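Side-chain contacts in GTPase-activating protein GYP1 (Saccharomyces cerevisiae, PDB 1FKM), which accelerates GTP hydrolysis by Ypt/Rab GTPases such as YPT1 and YPT7, supplying an arginine finger and a glutamine finger from its TBC domain: residues A[32-36]-A[37-41]; A[248-251]-A[252-256]. All blocks are in the same frame, centred on the assembly; numbering follows the deposited sequence.

Contact 1: residues A[32-36]-A[37-41]; sequences NGIPK and IHRPV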
ATOM      1  N   ASN A  32       4.222  10.701  11.767  1.00 23.12           N
ATOM      2  CA  ASN A  32       4.981  11.756  11.110  1.00 24.67           C
ATOM      3  C   ASN A  32       6.133  11.269  10.243  1.00 24.42           C
ATOM      4  O   ASN A  32       6.996  12.058   9.873  1.00 24.27           O
ATOM      5  CB  ASN A  32       5.509  12.737  12.161  1.00 26.93           C
ATOM      6  CG  ASN A  32       4.411  13.254  13.070  1.00 29.89           C
ATOM      7  OD1 ASN A  32       3.374  13.721  12.602  1.00 30.46           O
ATOM      8  ND2 ASN A  32       4.631  13.167  14.375  1.00 30.84           N
ATOM      9  N   GLY A  33       6.151   9.977   9.926  1.00 22.64           N
ATOM     10  CA  GLY A  33       7.211   9.446   9.090  1.00 21.75           C
ATOM     11  C   GLY A  33       8.157   8.514   9.818  1.00 21.93           C
ATOM     12  O   GLY A  33       8.539   8.757  10.965  1.00 23.34           O
ATOM     13  N   ILE A  34       8.550   7.444   9.139  1.00 19.83           N
ATOM     14  CA  ILE A  34       9.447   6.456   9.717  1.00 18.90           C
ATOM     15  C   ILE A  34      10.783   6.440   8.983  1.00 20.57           C
ATOM     16  O   ILE A  34      10.815   6.343   7.753  1.00 20.35           O
ATOM     17  CB  ILE A  34       8.822   5.041   9.622  1.00 20.87           C
ATOM     18  CG1 ILE A  34       7.467   5.025  10.338  1.00 18.51           C
ATOM     19  CG2 ILE A  34       9.767   4.008  10.232  1.00 18.37           C
ATOM     20  CD1 ILE A  34       6.584   3.823   9.970  1.00 18.58           C
ATOM     21  N   PRO A  35      11.903   6.551   9.725  1.00 20.46           N
ATOM     22  CA  PRO A  35      13.238   6.534   9.119  1.00 22.09           C
ATOM     23  C   PRO A  35      13.321   5.277   8.252  1.00 22.73           C
ATOM     24  O   PRO A  35      12.891   4.205   8.680  1.00 20.17           O
ATOM     25  CB  PRO A  35      14.159   6.452  10.331  1.00 21.70           C
ATOM     26  CG  PRO A  35      13.397   7.229  11.376  1.00 22.44           C
ATOM     27  CD  PRO A  35      11.991   6.720  11.188  1.00 21.55           C
ATOM     28  N   LYS A  36      13.875   5.397   7.051  1.00 22.32           N
ATOM     29  CA  LYS A  36      13.950   4.247   6.155  1.00 25.59           C
ATOM     30  C   LYS A  36      14.553   2.985   6.769  1.00 24.32           C
ATOM     31  O   LYS A  36      14.069   1.883   6.514  1.00 23.77           O
ATOM     32  CB  LYS A  36      14.699   4.614   4.866  1.00 34.08           C
ATOM     33  CG  LYS A  36      16.131   5.083   5.054  1.00 40.96           C
ATOM     34  CD  LYS A  36      16.794   5.317   3.702  1.00 47.96           C
ATOM     35  CE  LYS A  36      18.234   5.798   3.841  1.00 50.68           C
ATOM     36  NZ  LYS A  36      18.310   7.143   4.476  1.00 57.46           N
ATOM     37  N   ILE A  37      15.589   3.125   7.584  1.00 23.96           N
ATOM     38  CA  ILE A  37      16.200   1.942   8.180  1.00 23.83           C
ATOM     39  C   ILE A  37      15.238   1.177   9.108  1.00 24.33           C
ATOM     40  O   ILE A  37      15.382  -0.031   9.304  1.00 22.41           O
ATOM     41  CB  ILE A  37      17.489   2.308   8.954  1.00 32.16           C
ATOM     42  CG1 ILE A  37      18.218   1.029   9.370  1.00 34.71           C
ATOM     43  CG2 ILE A  37      17.154   3.157  10.178  1.00 32.40           C
ATOM     44  CD1 ILE A  37      19.555   1.276  10.028  1.00 41.04           C
ATOM     45  N   HIS A  38      14.243   1.871   9.652  1.00 20.66           N
ATOM     46  CA  HIS A  38      13.287   1.236  10.562  1.00 21.19           C
ATOM     47  C   HIS A  38      11.985   0.758   9.935  1.00 19.55           C
ATOM     48  O   HIS A  38      11.234   0.016  10.568  1.00 18.68           O
ATOM     49  CB  HIS A  38      12.936   2.189  11.709  1.00 25.03           C
ATOM     50  CG  HIS A  38      14.017   2.318  12.733  1.00 25.92           C
ATOM     51  ND1 HIS A  38      14.599   3.525  13.052  1.00 27.89           N
ATOM     52  CD2 HIS A  38      14.626   1.389  13.505  1.00 25.42           C
ATOM     53  CE1 HIS A  38      15.524   3.334  13.976  1.00 25.49           C
ATOM     54  NE2 HIS A  38      15.560   2.046  14.268  1.00 28.85           N
ATOM     55  N   ARG A  39      11.705   1.162   8.703  1.00 20.44           N
ATOM     56  CA  ARG A  39      10.445   0.759   8.087  1.00 20.03           C
ATOM     57  C   ARG A  39      10.091  -0.724   8.098  1.00 19.60           C
ATOM     58  O   ARG A  39       8.964  -1.082   8.439  1.00 21.99           O
ATOM     59  CB  ARG A  39      10.340   1.294   6.655  1.00 23.29           C
ATOM     60  CG  ARG A  39       9.990   2.768   6.598  1.00 24.11           C
ATOM     61  CD  ARG A  39       9.394   3.157   5.248  1.00 23.87           C
ATOM     62  NE  ARG A  39       8.979   4.555   5.240  1.00 22.16           N
ATOM     63  CZ  ARG A  39       9.676   5.548   4.697  1.00 24.05           C
ATOM     64  NH1 ARG A  39      10.839   5.307   4.103  1.00 25.18           N
ATOM     65  NH2 ARG A  39       9.208   6.787   4.752  1.00 24.55           N
ATOM     66  N   PRO A  40      11.024  -1.607   7.713  1.00 18.96           N
ATOM     67  CA  PRO A  40      10.682  -3.033   7.718  1.00 20.90           C
ATOM     68  C   PRO A  40      10.045  -3.484   9.032  1.00 22.44           C
ATOM     69  O   PRO A  40       8.914  -3.974   9.047  1.00 22.05           O
ATOM     70  CB  PRO A  40      12.027  -3.706   7.462  1.00 17.80           C
ATOM     71  CG  PRO A  40      12.705  -2.718   6.551  1.00 17.27           C
ATOM     72  CD  PRO A  40      12.405  -1.405   7.241  1.00 17.22           C
ATOM     73  N   VAL A  41      10.770  -3.300  10.129  1.00 21.02           N
ATOM     74  CA  VAL A  41      10.268  -3.699  11.440  1.00 20.24           C
ATOM     75  C   VAL A  41       9.004  -2.954  11.866  1.00 18.87           C
ATOM     76  O   VAL A  41       8.022  -3.574  12.276  1.00 19.30           O
ATOM     77  CB  VAL A  41      11.343  -3.503  12.523  1.00 24.99           C
ATOM     78  CG1 VAL A  41      10.740  -3.709  13.905  1.00 27.31           C
ATOM     79  CG2 VAL A  41      12.475  -4.496  12.302  1.00 30.36           C
TER
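Pro35 O accepts His38 N at 2.9 Å as the chain turns from the loop 32-36 into helix 39-46, the loop-to-helix entry of this part of the Rab-GAP TBC domain. It also takes a weak bond from Arg39 N, which makes a second weak bond to Lys36 O. Arg39 lays its guanidinium over a carbonyl. Its chain runs extended from CG to NE (chi3 176°) back along the turn and reaches the peptide of Ile34: Ile34 O sits 3.3 Å above the guanidinium plane, over its centre, so the carbonyl meets the face and leaves the N-H groups to point elsewhere. NE uses its own in a salt bridge to Asp255. Apolar contacts fill in around this. Ile34 CG2, anti to its backbone nitrogen, reaches Arg39 CG at 3.8 Å and His38 CB at 3.9 Å. Pro35 CB comes to the edge of the imidazole, 4.0 Å from His38 ND1, while NE2 is hydrogen-bonded to Asp12 of helix 4-15. ND1 is buried here with no polar partner, consistent with a neutral ring protonated on NE2. The Ile34 carbonyl dipole, facing the guanidinium carbon, would add to the hold on the arginine's charge.

Contact 2: residues A[248-251]-A[252-256]; sequences GTVI and RMWDT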
ATOM      1  N   GLY A 248       8.288   6.685  -3.908  1.00 23.52           N
ATOM      2  CA  GLY A 248       8.840   7.249  -2.688  1.00 23.13           C
ATOM      3  C   GLY A 248       7.755   7.954  -1.894  1.00 23.96           C
ATOM      4  O   GLY A 248       7.712   7.894  -0.659  1.00 24.08           O
ATOM      5  N   THR A 249       6.857   8.626  -2.604  1.00 20.38           N
ATOM      6  CA  THR A 249       5.764   9.332  -1.947  1.00 19.35           C
ATOM      7  C   THR A 249       4.774   8.328  -1.374  1.00 17.84           C
ATOM      8  O   THR A 249       4.244   8.522  -0.280  1.00 19.32           O
ATOM      9  CB  THR A 249       5.024  10.245  -2.932  1.00 27.49           C
ATOM     10  OG1 THR A 249       5.947  11.192  -3.477  1.00 28.56           O
ATOM     11  CG2 THR A 249       3.886  10.979  -2.233  1.00 26.27           C
ATOM     12  N   VAL A 250       4.524   7.256  -2.117  1.00 18.44           N
ATOM     13  CA  VAL A 250       3.596   6.221  -1.662  1.00 18.91           C
ATOM     14  C   VAL A 250       4.114   5.590  -0.364  1.00 17.87           C
ATOM     15  O   VAL A 250       3.364   5.425   0.596  1.00 18.60           O
ATOM     16  CB  VAL A 250       3.421   5.120  -2.739  1.00 23.55           C
ATOM     17  CG1 VAL A 250       2.642   3.940  -2.168  1.00 23.42           C
ATOM     18  CG2 VAL A 250       2.683   5.693  -3.953  1.00 25.67           C
ATOM     19  N   ILE A 251       5.402   5.251  -0.338  1.00 19.71           N
ATOM     20  CA  ILE A 251       6.009   4.653   0.849  1.00 19.49           C
ATOM     21  C   ILE A 251       5.828   5.548   2.072  1.00 18.89           C
ATOM     22  O   ILE A 251       5.425   5.085   3.142  1.00 17.08           O
ATOM     23  CB  ILE A 251       7.524   4.382   0.630  1.00 27.25           C
ATOM     24  CG1 ILE A 251       7.717   3.404  -0.534  1.00 28.77           C
ATOM     25  CG2 ILE A 251       8.150   3.820   1.899  1.00 27.96           C
ATOM     26  CD1 ILE A 251       6.989   2.098  -0.359  1.00 29.00           C
ATOM     27  N   ARG A 252       6.119   6.834   1.913  1.00 17.03           N
ATOM     28  CA  ARG A 252       5.976   7.782   3.011  1.00 16.89           C
ATOM     29  C   ARG A 252       4.524   7.873   3.468  1.00 17.73           C
ATOM     30  O   ARG A 252       4.245   7.929   4.665  1.00 17.86           O
ATOM     31  CB  ARG A 252       6.485   9.163   2.592  1.00 19.31           C
ATOM     32  CG  ARG A 252       6.179  10.265   3.597  1.00 20.32           C
ATOM     33  CD  ARG A 252       6.819  10.026   4.962  1.00 20.20           C
ATOM     34  NE  ARG A 252       6.422  11.085   5.887  1.00 21.68           N
ATOM     35  CZ  ARG A 252       5.251  11.133   6.511  1.00 23.11           C
ATOM     36  NH1 ARG A 252       4.356  10.167   6.327  1.00 23.81           N
ATOM     37  NH2 ARG A 252       4.954  12.167   7.285  1.00 25.28           N
HETATM   38  N   MSE A 253       3.601   7.890   2.518  1.00 18.97           N
HETATM   39  CA  MSE A 253       2.174   7.947   2.844  1.00 21.80           C
HETATM   40  C   MSE A 253       1.769   6.752   3.693  1.00 19.67           C
HETATM   41  O   MSE A 253       0.984   6.880   4.642  1.00 17.65           O
HETATM   42  CB  MSE A 253       1.325   7.915   1.575  1.00 24.79           C
HETATM   43  CG  MSE A 253       1.409   9.139   0.707  1.00 35.46           C
HETATM   44 SE   MSE A 253       0.317   8.886  -0.867  1.00 45.03          SE
HETATM   45  CE  MSE A 253      -1.394   8.657   0.006  1.00 32.60           C
ATOM     46  N   TRP A 254       2.283   5.580   3.334  1.00 18.69           N
ATOM     47  CA  TRP A 254       1.945   4.370   4.082  1.00 18.82           C
ATOM     48  C   TRP A 254       2.396   4.387   5.541  1.00 17.54           C
ATOM     49  O   TRP A 254       1.788   3.716   6.373  1.00 18.81           O
ATOM     50  CB  TRP A 254       2.464   3.130   3.341  1.00 20.62           C
ATOM     51  CG  TRP A 254       1.553   2.756   2.191  1.00 25.34           C
ATOM     52  CD1 TRP A 254       0.858   3.618   1.386  1.00 28.62           C
ATOM     53  CD2 TRP A 254       1.250   1.437   1.715  1.00 27.56           C
ATOM     54  NE1 TRP A 254       0.142   2.921   0.444  1.00 28.83           N
ATOM     55  CE2 TRP A 254       0.366   1.581   0.621  1.00 28.72           C
ATOM     56  CE3 TRP A 254       1.640   0.148   2.106  1.00 28.02           C
ATOM     57  CZ2 TRP A 254      -0.138   0.481  -0.088  1.00 30.92           C
ATOM     58  CZ3 TRP A 254       1.138  -0.946   1.398  1.00 30.35           C
ATOM     59  CH2 TRP A 254       0.259  -0.768   0.315  1.00 29.26           C
ATOM     60  N   ASP A 255       3.441   5.147   5.866  1.00 18.78           N
ATOM     61  CA  ASP A 255       3.877   5.238   7.266  1.00 18.57           C
ATOM     62  C   ASP A 255       2.676   5.768   8.050  1.00 17.96           C
ATOM     63  O   ASP A 255       2.353   5.288   9.143  1.00 17.88           O
ATOM     64  CB  ASP A 255       5.012   6.255   7.474  1.00 18.74           C
ATOM     65  CG  ASP A 255       6.317   5.865   6.809  1.00 20.09           C
ATOM     66  OD1 ASP A 255       6.530   4.679   6.485  1.00 19.20           O
ATOM     67  OD2 ASP A 255       7.156   6.780   6.631  1.00 19.30           O
ATOM     68  N   THR A 256       2.032   6.782   7.482  1.00 17.91           N
ATOM     69  CA  THR A 256       0.884   7.409   8.119  1.00 17.61           C
ATOM     70  C   THR A 256      -0.374   6.554   8.045  1.00 18.04           C
ATOM     71  O   THR A 256      -1.112   6.460   9.028  1.00 19.30           O
ATOM     72  CB  THR A 256       0.608   8.805   7.519  1.00 20.19           C
ATOM     73  OG1 THR A 256       1.758   9.635   7.718  1.00 19.22           O
ATOM     74  CG2 THR A 256      -0.603   9.461   8.200  1.00 19.51           C
TER
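Val250 and Trp254, one turn apart on helix 247-261 of the TBC domain, lie side by side and point the same way. With Val250 CG1 anti to the backbone nitrogen (chi1 171°), that methyl comes over the pyrrole part of the indole, 4.2 Å from the centroid of the five-membered ring and 29° off its normal: an off-centre CH-pi contact, nearest at Trp254 NE1, 3.8 Å away. The same two residues are joined through the backbone, Trp254 N to Val250 O at 2.9 Å. Outside the segments, Phe140 meets the indole edge-to-face. With an alanine in place of Trp254, the Val250 methyl and Phe140 would probably lose their aromatic partner, and a gap would be likely to open beside Pro139. Met253, a selenomethionine, sets its CG 3.1 Å from Thr249 O, the carbonyl that accepts Met253 N, and the selenium end leaves that turn. Arg252, bent at chi2 (61°), runs along the helix; Thr256 OG1 lies at the edge of the guanidinium, in its plane, 3.0 Å from NH1, while NE pairs with Glu365. The helix thus packs against helices 133-145 and 365-382, and a carboxylate and a hydroxyl meet the arginine's buried charge, probably fixing the guanidinium's rotation.

Contact 1 comes early in the chain, where the loop after helix 23-30 enters helix 39-46; contact 2 follows some two hundred residues later, within helix 247-261. Their centres are nevertheless only about 10 Å apart, and both belong to the Rab-GAP TBC domain, an all-helical fold. Asp255 joins them: its OD1 takes Arg39 NE in a salt bridge of 2.7 Å, and its OD2 lies 2.9 Å from Ile34 N, a probable hydrogen bond. Packing of Ile251 CG2 against Arg39 NE extends the junction. One carboxylate of the later helix thus probably ties both the loop 32-36 and the first turn of helix 39-46 to it, away from the arginine and glutamine fingers, Arg96 and Gln131.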